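Local coordinates for protein DyP2 (Amycolatopsis sp. ATCC 39116, PDB 4G2C) that is a haem-containing dye-decolourising peroxidase from a lignin-reactive bacterium, probably using peroxide to oxidise dyes and other substrates, at residues L67-L72 / F271-L276. Numbering follows the deposited sequence.
Sequences LTVLFL and FVFRKL
Phe71 drives the edge of its ring into a face of Phe273, making a T-shaped aromatic pair between strands 66-74 and 267-278. The ring planes stand at 83° to each other and their centroids lie 5.0 Å apart. One vertex does the touching: CZ of Phe71 sits over the centre of the Phe273 ring, 3.6 Å from its CE1, so that the Phe71 C-H at this corner is directed at the pi cloud. On the other strand, the CG of Phe273 is anti to its backbone N (chi1 -174°), which carries the ring out toward strand 66-74. Val69 meets the same ring obliquely and at a different corner, its CG1 lying 3.8 Å from Phe273 CE2, with CG2 only slightly farther from that atom. The Phe273 ring thus has Phe71 over the middle of one face and the forked valine at its CE2 corner. Replacing Phe273 with an alanine would probably leave the Phe71 edge without its aromatic face and open a gap beside both Val69 methyl groups. Tyr160 touches both phenylalanines, while Val167 packs on Val69 and Phe71, and Leu404 on Phe273. The two strands belong to separate antiparallel sheets, one in each of the two ferredoxin-like halves of the DyP fold, and strand 267-278 leads to the haem, which Leu276 touches. With Val69 and Phe273 CA atoms 10.1 Å apart, the sheets meet here through buried side chains, and their cohesion at this point rests on dispersion and the weak electrostatics of a C-H meeting an aromatic face.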
loop_
_atom_site.group_PDB
_atom_site.type_symbol
_atom_site.label_atom_id
_atom_site.label_comp_id
_atom_site.label_asym_id
_atom_site.label_seq_id
_atom_site.Cartn_x
_atom_site.Cartn_y
_atom_site.Cartn_z
ATOM N N LEU A 67 -5.802 -6.246 12.641
ATOM C CA LEU A 67 -6.288 -6.822 11.400
ATOM C C LEU A 67 -6.059 -8.323 11.372
ATOM O O LEU A 67 -4.952 -8.801 11.622
ATOM C CB LEU A 67 -5.582 -6.175 10.205
ATOM C CG LEU A 67 -5.818 -6.826 8.844
ATOM C CD1 LEU A 67 -7.258 -6.606 8.401
ATOM C CD2 LEU A 67 -4.844 -6.264 7.823
ATOM N N THR A 68 -7.122 -9.056 11.069
ATOM C CA THR A 68 -7.027 -10.487 10.810
ATOM C C THR A 68 -7.241 -10.725 9.321
ATOM O O THR A 68 -8.201 -10.215 8.757
ATOM C CB THR A 68 -8.088 -11.276 11.628
ATOM O OG1 THR A 68 -7.585 -11.525 12.947
ATOM C CG2 THR A 68 -8.420 -12.609 10.953
ATOM N N VAL A 69 -6.327 -11.463 8.689
ATOM C CA VAL A 69 -6.422 -11.804 7.268
ATOM C C VAL A 69 -6.654 -13.302 7.136
ATOM O O VAL A 69 -5.908 -14.093 7.713
ATOM C CB VAL A 69 -5.113 -11.492 6.509
ATOM C CG1 VAL A 69 -5.286 -11.746 5.032
ATOM C CG2 VAL A 69 -4.647 -10.051 6.762
ATOM N N LEU A 70 -7.673 -13.689 6.370
ATOM C CA LEU A 70 -8.027 -15.094 6.191
ATOM C C LEU A 70 -8.061 -15.445 4.712
ATOM O O LEU A 70 -8.827 -14.862 3.953
ATOM C CB LEU A 70 -9.386 -15.387 6.825
ATOM C CG LEU A 70 -9.530 -15.227 8.345
ATOM C CD1 LEU A 70 -10.974 -15.486 8.759
ATOM C CD2 LEU A 70 -8.577 -16.157 9.104
ATOM N N PHE A 71 -7.210 -16.376 4.299
ATOM C CA PHE A 71 -7.236 -16.882 2.934
ATOM C C PHE A 71 -8.042 -18.169 2.900
ATOM O O PHE A 71 -7.848 -19.050 3.734
ATOM C CB PHE A 71 -5.822 -17.112 2.418
ATOM C CG PHE A 71 -4.955 -15.889 2.502
ATOM C CD1 PHE A 71 -5.233 -14.770 1.720
ATOM C CD2 PHE A 71 -3.879 -15.846 3.367
ATOM C CE1 PHE A 71 -4.447 -13.637 1.797
ATOM C CE2 PHE A 71 -3.094 -14.708 3.460
ATOM C CZ PHE A 71 -3.374 -13.601 2.672
ATOM N N LEU A 72 -8.962 -18.265 1.949
ATOM C CA LEU A 72 -9.924 -19.364 1.925
ATOM C C LEU A 72 -9.741 -20.249 0.700
ATOM O O LEU A 72 -9.181 -19.813 -0.316
ATOM C CB LEU A 72 -11.342 -18.807 1.927
ATOM C CG LEU A 72 -11.693 -17.784 3.010
ATOM C CD1 LEU A 72 -13.151 -17.375 2.894
ATOM C CD2 LEU A 72 -11.378 -18.303 4.414
ATOM N N PHE A 271 -7.085 -6.061 -5.957
ATOM C CA PHE A 271 -6.457 -6.013 -4.635
ATOM C C PHE A 271 -5.167 -6.804 -4.658
ATOM O O PHE A 271 -5.169 -7.982 -5.016
ATOM C CB PHE A 271 -7.428 -6.597 -3.604
ATOM C CG PHE A 271 -6.939 -6.552 -2.177
ATOM C CD1 PHE A 271 -6.821 -5.345 -1.504
ATOM C CD2 PHE A 271 -6.650 -7.731 -1.493
ATOM C CE1 PHE A 271 -6.393 -5.316 -0.194
ATOM C CE2 PHE A 271 -6.232 -7.710 -0.181
ATOM C CZ PHE A 271 -6.100 -6.506 0.473
ATOM N N VAL A 272 -4.063 -6.145 -4.313
ATOM C CA VAL A 272 -2.764 -6.811 -4.198
ATOM C C VAL A 272 -2.524 -7.124 -2.742
ATOM O O VAL A 272 -2.608 -6.227 -1.911
ATOM C CB VAL A 272 -1.589 -5.902 -4.632
ATOM C CG1 VAL A 272 -0.306 -6.727 -4.792
ATOM C CG2 VAL A 272 -1.912 -5.154 -5.901
ATOM N N PHE A 273 -2.240 -8.387 -2.428
ATOM C CA PHE A 273 -1.726 -8.756 -1.104
ATOM C C PHE A 273 -0.337 -9.372 -1.253
ATOM O O PHE A 273 -0.164 -10.342 -1.996
ATOM C CB PHE A 273 -2.662 -9.740 -0.380
ATOM C CG PHE A 273 -2.240 -10.034 1.034
ATOM C CD1 PHE A 273 -1.158 -10.862 1.290
ATOM C CD2 PHE A 273 -2.900 -9.457 2.108
ATOM C CE1 PHE A 273 -0.743 -11.117 2.596
ATOM C CE2 PHE A 273 -2.497 -9.708 3.414
ATOM C CZ PHE A 273 -1.417 -10.540 3.653
ATOM N N ARG A 274 0.654 -8.796 -0.574
ATOM C CA ARG A 274 2.023 -9.326 -0.581
ATOM C C ARG A 274 2.640 -9.234 0.826
ATOM O O ARG A 274 2.737 -8.143 1.396
ATOM C CB ARG A 274 2.909 -8.539 -1.554
ATOM C CG ARG A 274 2.834 -8.934 -3.022
ATOM C CD ARG A 274 3.375 -7.815 -3.937
ATOM N NE ARG A 274 4.840 -7.753 -3.978
ATOM C CZ ARG A 274 5.578 -8.522 -4.775
ATOM N NH1 ARG A 274 4.975 -9.388 -5.572
ATOM N NH2 ARG A 274 6.904 -8.435 -4.782
ATOM N N LYS A 275 3.070 -10.372 1.376
ATOM C CA LYS A 275 3.705 -10.398 2.697
ATOM C C LYS A 275 5.182 -10.112 2.519
ATOM O O LYS A 275 5.895 -10.873 1.851
ATOM C CB LYS A 275 3.518 -11.763 3.377
ATOM C CG LYS A 275 3.895 -11.796 4.858
ATOM C CD LYS A 275 3.826 -13.214 5.411
ATOM C CE LYS A 275 4.081 -13.248 6.921
ATOM N NZ LYS A 275 3.814 -14.580 7.545
ATOM N N LEU A 276 5.631 -8.997 3.095
ATOM C CA LEU A 276 6.992 -8.519 2.888
ATOM C C LEU A 276 7.727 -8.517 4.216
ATOM O O LEU A 276 7.400 -7.753 5.126
ATOM C CB LEU A 276 6.986 -7.104 2.285
ATOM C CG LEU A 276 6.143 -6.944 1.016
ATOM C CD1 LEU A 276 6.065 -5.487 0.562
ATOM C CD2 LEU A 276 6.677 -7.820 -0.115
#